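Local coordinates for protein HepC.19480.a.B1 (Helicobacter pylori, PDB 6MTZ) that is of unknown function but has the two-domain architecture of DHH/DHHA1 phosphoesterases and probably hydrolyses phosphoester bonds, at residues A[183-188]-A[270-275]; A[244-249]-A[276-281]. All blocks are in the same frame, centred on the assembly; numbering follows the deposited sequence.

Contact 1: residues A[183-188]-A[270-275]; sequences ELNRFM and YSMGGI
Asn185 reaches across to Ser271 with its amide, the CG lying anti to the backbone N (chi1 -179°). ND2 donates to Ser271 OG at 3.0 Å along a fairly straight N-H path of 154°, and the acceptor lies almost in the amide plane. A water that accepts from ND2 and donates to Met272 O adds a second link from the same amide. Asn185 OD1 turns back to its own segment, accepting from the backbone N of Met188 at 2.8 Å, in the carbonyl plane, which closes an Asx motif and fixes the rotation of the amide. Ser271 OG is gripped in three ways, since besides accepting from Asn185 it donates to Tyr270 O at 2.6 Å and accepts from a second water, itself an acceptor for Phe187 N. Phe187 meets Tyr270 in an edge-to-face pair, centroids 4.7 Å apart and planes at 68°. Tyr270 CD2 stands over the centre of the phenylalanine ring, near enough to touch all six of its carbons. Met188 is bent at chi2 and chi3; its SD lies at the edge of the Phe187 ring, in plane, and accepts a weak hydrogen bond from Tyr270 N at 3.5 Å. Its CG packs on Met272 CG at 3.9 Å, the two side chains crossing at about a right angle, while Met272 CE rests against Asn185 CB. Asp294 accepts from the backbone N of both Met272 and Gly273, tying this loop to strand 291-295. The arrangement is a loop-to-loop interface, part polar and part aromatic, joining the helical region after the N-terminal parallel sheet to the mixed sheet of the C-terminal domain, consistent with the two-domain build of DHH/DHHA1 proteins.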
loop_
_atom_site.group_PDB
_atom_site.type_symbol
_atom_site.label_atom_id
_atom_site.label_comp_id
_atom_site.label_asym_id
_atom_site.label_seq_id
_atom_site.Cartn_x
_atom_site.Cartn_y
_atom_site.Cartn_z
ATOM N N GLU A 183 8.723 -0.923 5.992
ATOM C CA GLU A 183 9.708 -1.956 5.685
ATOM C C GLU A 183 9.358 -2.782 4.450
ATOM O O GLU A 183 10.251 -3.408 3.884
ATOM C CB GLU A 183 9.888 -2.892 6.890
ATOM C CG GLU A 183 10.564 -2.254 8.122
ATOM C CD GLU A 183 9.629 -1.336 8.885
ATOM O OE1 GLU A 183 8.396 -1.455 8.685
ATOM O OE2 GLU A 183 10.123 -0.487 9.662
ATOM N N LEU A 184 8.082 -2.852 4.051
ATOM C CA LEU A 184 7.682 -3.497 2.798
ATOM C C LEU A 184 7.193 -2.417 1.834
ATOM O O LEU A 184 6.118 -1.829 2.039
ATOM C CB LEU A 184 6.594 -4.551 3.025
ATOM C CG LEU A 184 6.891 -5.711 3.993
ATOM C CD1 LEU A 184 5.668 -6.612 4.154
ATOM C CD2 LEU A 184 8.100 -6.553 3.539
ATOM N N ASN A 185 7.971 -2.178 0.777
ATOM C CA ASN A 185 7.605 -1.195 -0.241
ATOM C C ASN A 185 6.178 -1.418 -0.729
ATOM O O ASN A 185 5.817 -2.524 -1.163
ATOM C CB ASN A 185 8.573 -1.271 -1.425
ATOM C CG ASN A 185 8.248 -0.252 -2.507
ATOM O OD1 ASN A 185 7.488 -0.529 -3.427
ATOM N ND2 ASN A 185 8.841 0.936 -2.402
ATOM N N ARG A 186 5.375 -0.348 -0.670
ATOM C CA ARG A 186 3.950 -0.470 -0.960
ATOM C C ARG A 186 3.703 -0.739 -2.438
ATOM O O ARG A 186 2.825 -1.543 -2.786
ATOM C CB ARG A 186 3.197 0.788 -0.517
ATOM C CG ARG A 186 1.673 0.671 -0.675
ATOM C CD ARG A 186 0.900 1.831 0.018
ATOM N NE ARG A 186 1.143 3.153 -0.575
ATOM C CZ ARG A 186 0.427 3.685 -1.571
ATOM N NH1 ARG A 186 -0.594 3.019 -2.100
ATOM N NH2 ARG A 186 0.720 4.894 -2.032
ATOM N N PHE A 187 4.469 -0.090 -3.321
ATOM C CA PHE A 187 4.260 -0.288 -4.751
ATOM C C PHE A 187 4.571 -1.723 -5.154
ATOM O O PHE A 187 3.796 -2.358 -5.878
ATOM C CB PHE A 187 5.126 0.662 -5.582
ATOM C CG PHE A 187 4.911 0.497 -7.070
ATOM C CD1 PHE A 187 5.630 -0.433 -7.799
ATOM C CD2 PHE A 187 3.927 1.221 -7.718
ATOM C CE1 PHE A 187 5.390 -0.613 -9.162
ATOM C CE2 PHE A 187 3.692 1.051 -9.067
ATOM C CZ PHE A 187 4.421 0.133 -9.791
ATOM N N MET A 188 5.718 -2.242 -4.717
ATOM C CA MET A 188 6.130 -3.560 -5.177
ATOM C C MET A 188 5.351 -4.679 -4.493
ATOM O O MET A 188 5.131 -5.725 -5.108
ATOM C CB MET A 188 7.636 -3.748 -4.958
ATOM C CG MET A 188 8.522 -2.798 -5.795
ATOM S SD MET A 188 8.367 -3.008 -7.575
ATOM C CE MET A 188 9.164 -4.606 -7.843
ATOM N N TYR A 270 10.739 -0.557 -8.552
ATOM C CA TYR A 270 10.210 0.801 -8.672
ATOM C C TYR A 270 9.845 1.354 -7.309
ATOM O O TYR A 270 9.120 0.698 -6.558
ATOM C CB TYR A 270 8.973 0.829 -9.561
ATOM C CG TYR A 270 8.362 2.193 -9.786
ATOM C CD1 TYR A 270 9.012 3.141 -10.567
ATOM C CD2 TYR A 270 7.102 2.511 -9.276
ATOM C CE1 TYR A 270 8.456 4.378 -10.816
ATOM C CE2 TYR A 270 6.522 3.764 -9.522
ATOM C CZ TYR A 270 7.208 4.691 -10.290
ATOM O OH TYR A 270 6.656 5.931 -10.549
ATOM N N SER A 271 10.342 2.556 -7.007
ATOM C CA SER A 271 10.123 3.315 -5.769
ATOM C C SER A 271 10.806 2.715 -4.543
ATOM O O SER A 271 10.527 3.151 -3.418
ATOM C CB SER A 271 8.631 3.506 -5.460
ATOM O OG SER A 271 8.058 2.327 -4.897
ATOM N N MET A 272 11.720 1.758 -4.702
ATOM C CA MET A 272 12.247 1.113 -3.494
ATOM C C MET A 272 13.253 1.972 -2.737
ATOM O O MET A 272 13.448 1.750 -1.536
ATOM C CB MET A 272 12.844 -0.239 -3.851
ATOM C CG MET A 272 11.766 -1.159 -4.410
ATOM S SD MET A 272 12.098 -2.911 -4.221
ATOM C CE MET A 272 11.969 -3.100 -2.436
ATOM N N GLY A 273 13.896 2.933 -3.394
ATOM C CA GLY A 273 14.655 3.965 -2.681
ATOM C C GLY A 273 16.119 3.577 -2.484
ATOM O O GLY A 273 16.880 3.510 -3.452
ATOM N N GLY A 274 16.511 3.361 -1.227
ATOM C CA GLY A 274 17.873 2.962 -0.906
ATOM C C GLY A 274 18.052 1.466 -1.059
ATOM O O GLY A 274 17.459 0.687 -0.309
ATOM N N ILE A 275 18.872 1.046 -2.020
ATOM C CA ILE A 275 18.827 -0.326 -2.496
ATOM C C ILE A 275 20.119 -1.089 -2.221
ATOM O O ILE A 275 20.267 -2.223 -2.683
ATOM C CB ILE A 275 18.484 -0.368 -3.997
ATOM C CG1 ILE A 275 19.638 0.207 -4.812
ATOM C CG2 ILE A 275 17.192 0.421 -4.285
ATOM C CD1 ILE A 275 19.587 -0.207 -6.250
HETATM O O HOH W 1 10.710 1.108 -0.037
HETATM O O HOH W 2 5.985 2.410 -3.088
#

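Contact 2: residues A[244-249]-A[276-281]; sequences NAQTHL and SVLANL
Leu278 brings its CD1 against two side chains of segment 244-249, meeting Thr247 CG2 at 3.6 Å and Gln246 CB at 3.7 Å. Thr247 and Leu278 slide past each other in opposite directions, so the contact is alongside. Leu278 also touches Tyr292 of strand 291-295, and it is buried. One turn later Leu281, with CG anti to the backbone N (chi1 -177°), crosses Thr247 at about a right angle. Its CD2 lies 3.6 Å from Thr247 OG1 and 3.3 Å from Asn244 ND2, while CB and CG lean on the threonine methyl CG2. Thr247 thus serves both leucines: the methyl faces both, and the hydroxyl meets Leu281 alone. The segment axes approach to 9.4 Å and cross at -49°. No hydrogen bond joins the two segments, though just beyond them Thr247 OG1 and Gln285 OE1, on the second helix, form a weak one. Ser243 O is another partner of that hydroxyl, and Gln246 OE1 is engaged by Asn185. The chemistry is therefore that of van der Waals contact, Leu278 packing on aliphatic parts and Leu281 CD2 lying against an amide nitrogen and a hydroxyl, while Thr247 OG1 and Gln246 OE1 find hydrogen bonds outside the pair of segments.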
loop_
_atom_site.group_PDB
_atom_site.type_symbol
_atom_site.label_atom_id
_atom_site.label_comp_id
_atom_site.label_asym_id
_atom_site.label_seq_id
_atom_site.Cartn_x
_atom_site.Cartn_y
_atom_site.Cartn_z
ATOM N N ASN A 244 15.592 -9.008 3.744
ATOM C CA ASN A 244 15.306 -10.417 3.497
ATOM C C ASN A 244 13.844 -10.647 3.148
ATOM O O ASN A 244 13.536 -11.394 2.213
ATOM C CB ASN A 244 15.706 -11.260 4.698
ATOM C CG ASN A 244 16.697 -12.317 4.320
ATOM O OD1 ASN A 244 16.332 -13.339 3.729
ATOM N ND2 ASN A 244 17.968 -12.068 4.613
ATOM N N ALA A 245 12.927 -10.036 3.903
ATOM C CA ALA A 245 11.514 -10.166 3.576
ATOM C C ALA A 245 11.232 -9.662 2.158
ATOM O O ALA A 245 10.482 -10.296 1.405
ATOM C CB ALA A 245 10.666 -9.416 4.609
ATOM N N GLN A 246 11.854 -8.547 1.759
ATOM C CA GLN A 246 11.584 -7.986 0.437
ATOM C C GLN A 246 12.193 -8.837 -0.673
ATOM O O GLN A 246 11.521 -9.133 -1.669
ATOM C CB GLN A 246 12.077 -6.543 0.375
ATOM C CG GLN A 246 11.191 -5.643 1.235
ATOM C CD GLN A 246 11.549 -4.178 1.165
ATOM O OE1 GLN A 246 10.780 -3.351 0.645
ATOM N NE2 GLN A 246 12.708 -3.834 1.718
ATOM N N THR A 247 13.461 -9.246 -0.524
ATOM C CA THR A 247 14.087 -10.067 -1.561
ATOM C C THR A 247 13.300 -11.354 -1.806
ATOM O O THR A 247 13.154 -11.787 -2.959
ATOM C CB THR A 247 15.543 -10.395 -1.205
ATOM O OG1 THR A 247 15.597 -11.089 0.046
ATOM C CG2 THR A 247 16.377 -9.126 -1.109
ATOM N N HIS A 248 12.784 -11.986 -0.740
ATOM C CA HIS A 248 11.978 -13.191 -0.925
ATOM C C HIS A 248 10.759 -12.905 -1.794
ATOM O O HIS A 248 10.425 -13.692 -2.691
ATOM C CB HIS A 248 11.526 -13.775 0.413
ATOM C CG HIS A 248 10.622 -14.966 0.265
ATOM N ND1 HIS A 248 9.245 -14.869 0.288
ATOM C CD2 HIS A 248 10.899 -16.278 0.069
ATOM C CE1 HIS A 248 8.716 -16.069 0.127
ATOM N NE2 HIS A 248 9.699 -16.942 -0.009
ATOM N N LEU A 249 10.092 -11.777 -1.545
ATOM C CA LEU A 249 8.971 -11.389 -2.394
ATOM C C LEU A 249 9.439 -11.007 -3.793
ATOM O O LEU A 249 8.723 -11.258 -4.767
ATOM C CB LEU A 249 8.194 -10.247 -1.746
ATOM C CG LEU A 249 7.598 -10.625 -0.384
ATOM C CD1 LEU A 249 6.956 -9.408 0.291
ATOM C CD2 LEU A 249 6.572 -11.748 -0.534
ATOM N N SER A 276 21.061 -0.507 -1.473
ATOM C CA SER A 276 22.350 -1.176 -1.299
ATOM C C SER A 276 22.183 -2.541 -0.623
ATOM O O SER A 276 22.540 -3.576 -1.194
ATOM C CB SER A 276 23.317 -0.281 -0.521
ATOM O OG SER A 276 23.760 0.789 -1.340
ATOM N N VAL A 277 21.595 -2.568 0.571
ATOM C CA VAL A 277 21.392 -3.840 1.264
ATOM C C VAL A 277 20.497 -4.756 0.438
ATOM O O VAL A 277 20.785 -5.945 0.258
ATOM C CB VAL A 277 20.808 -3.606 2.668
ATOM C CG1 VAL A 277 20.813 -4.928 3.483
ATOM C CG2 VAL A 277 21.572 -2.493 3.390
ATOM N N LEU A 278 19.405 -4.200 -0.095
ATOM C CA LEU A 278 18.437 -5.004 -0.833
ATOM C C LEU A 278 19.080 -5.670 -2.042
ATOM O O LEU A 278 18.969 -6.888 -2.233
ATOM C CB LEU A 278 17.265 -4.123 -1.277
ATOM C CG LEU A 278 16.236 -4.872 -2.121
ATOM C CD1 LEU A 278 15.359 -5.713 -1.209
ATOM C CD2 LEU A 278 15.412 -3.926 -2.951
ATOM N N ALA A 279 19.734 -4.874 -2.890
ATOM C CA ALA A 279 20.284 -5.397 -4.132
ATOM C C ALA A 279 21.434 -6.360 -3.861
ATOM O O ALA A 279 21.553 -7.391 -4.530
ATOM C CB ALA A 279 20.738 -4.246 -5.030
ATOM N N ASN A 280 22.281 -6.049 -2.878
ATOM C CA ASN A 280 23.361 -6.966 -2.535
ATOM C C ASN A 280 22.807 -8.337 -2.159
ATOM O O ASN A 280 23.312 -9.366 -2.617
ATOM C CB ASN A 280 24.207 -6.393 -1.397
ATOM C CG ASN A 280 25.497 -7.183 -1.168
ATOM O OD1 ASN A 280 26.473 -7.004 -1.893
ATOM N ND2 ASN A 280 25.502 -8.058 -0.162
ATOM N N LEU A 281 21.745 -8.367 -1.351
ATOM C CA LEU A 281 21.137 -9.639 -0.965
ATOM C C LEU A 281 20.444 -10.311 -2.147
ATOM O O LEU A 281 20.544 -11.531 -2.312
ATOM C CB LEU A 281 20.152 -9.416 0.179
ATOM C CG LEU A 281 19.476 -10.649 0.756
ATOM C CD1 LEU A 281 20.532 -11.669 1.243
ATOM C CD2 LEU A 281 18.569 -10.215 1.892
#

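How the contacts relate
Along the chain the four segments come in the order 183-188, 244-249, 270-275, 276-281, so the two contacts cross. Contact 1 closes a loop of 81 residues, mostly helical, that brings the turn before helix 190-203 to the end of strand 264-270; contact 2 opens within it, on helix 238-251, and closes just beyond it, across the hairpin of strands 258-261 and 264-270. Their second segments are consecutive. The contacts also touch directly: Gln246, on helix 238-251, reaches the backbone of Asn185, and Met272 CE packs on Leu278 CD2. Helix 238-251 thus ties the helical region to the C-terminal domain.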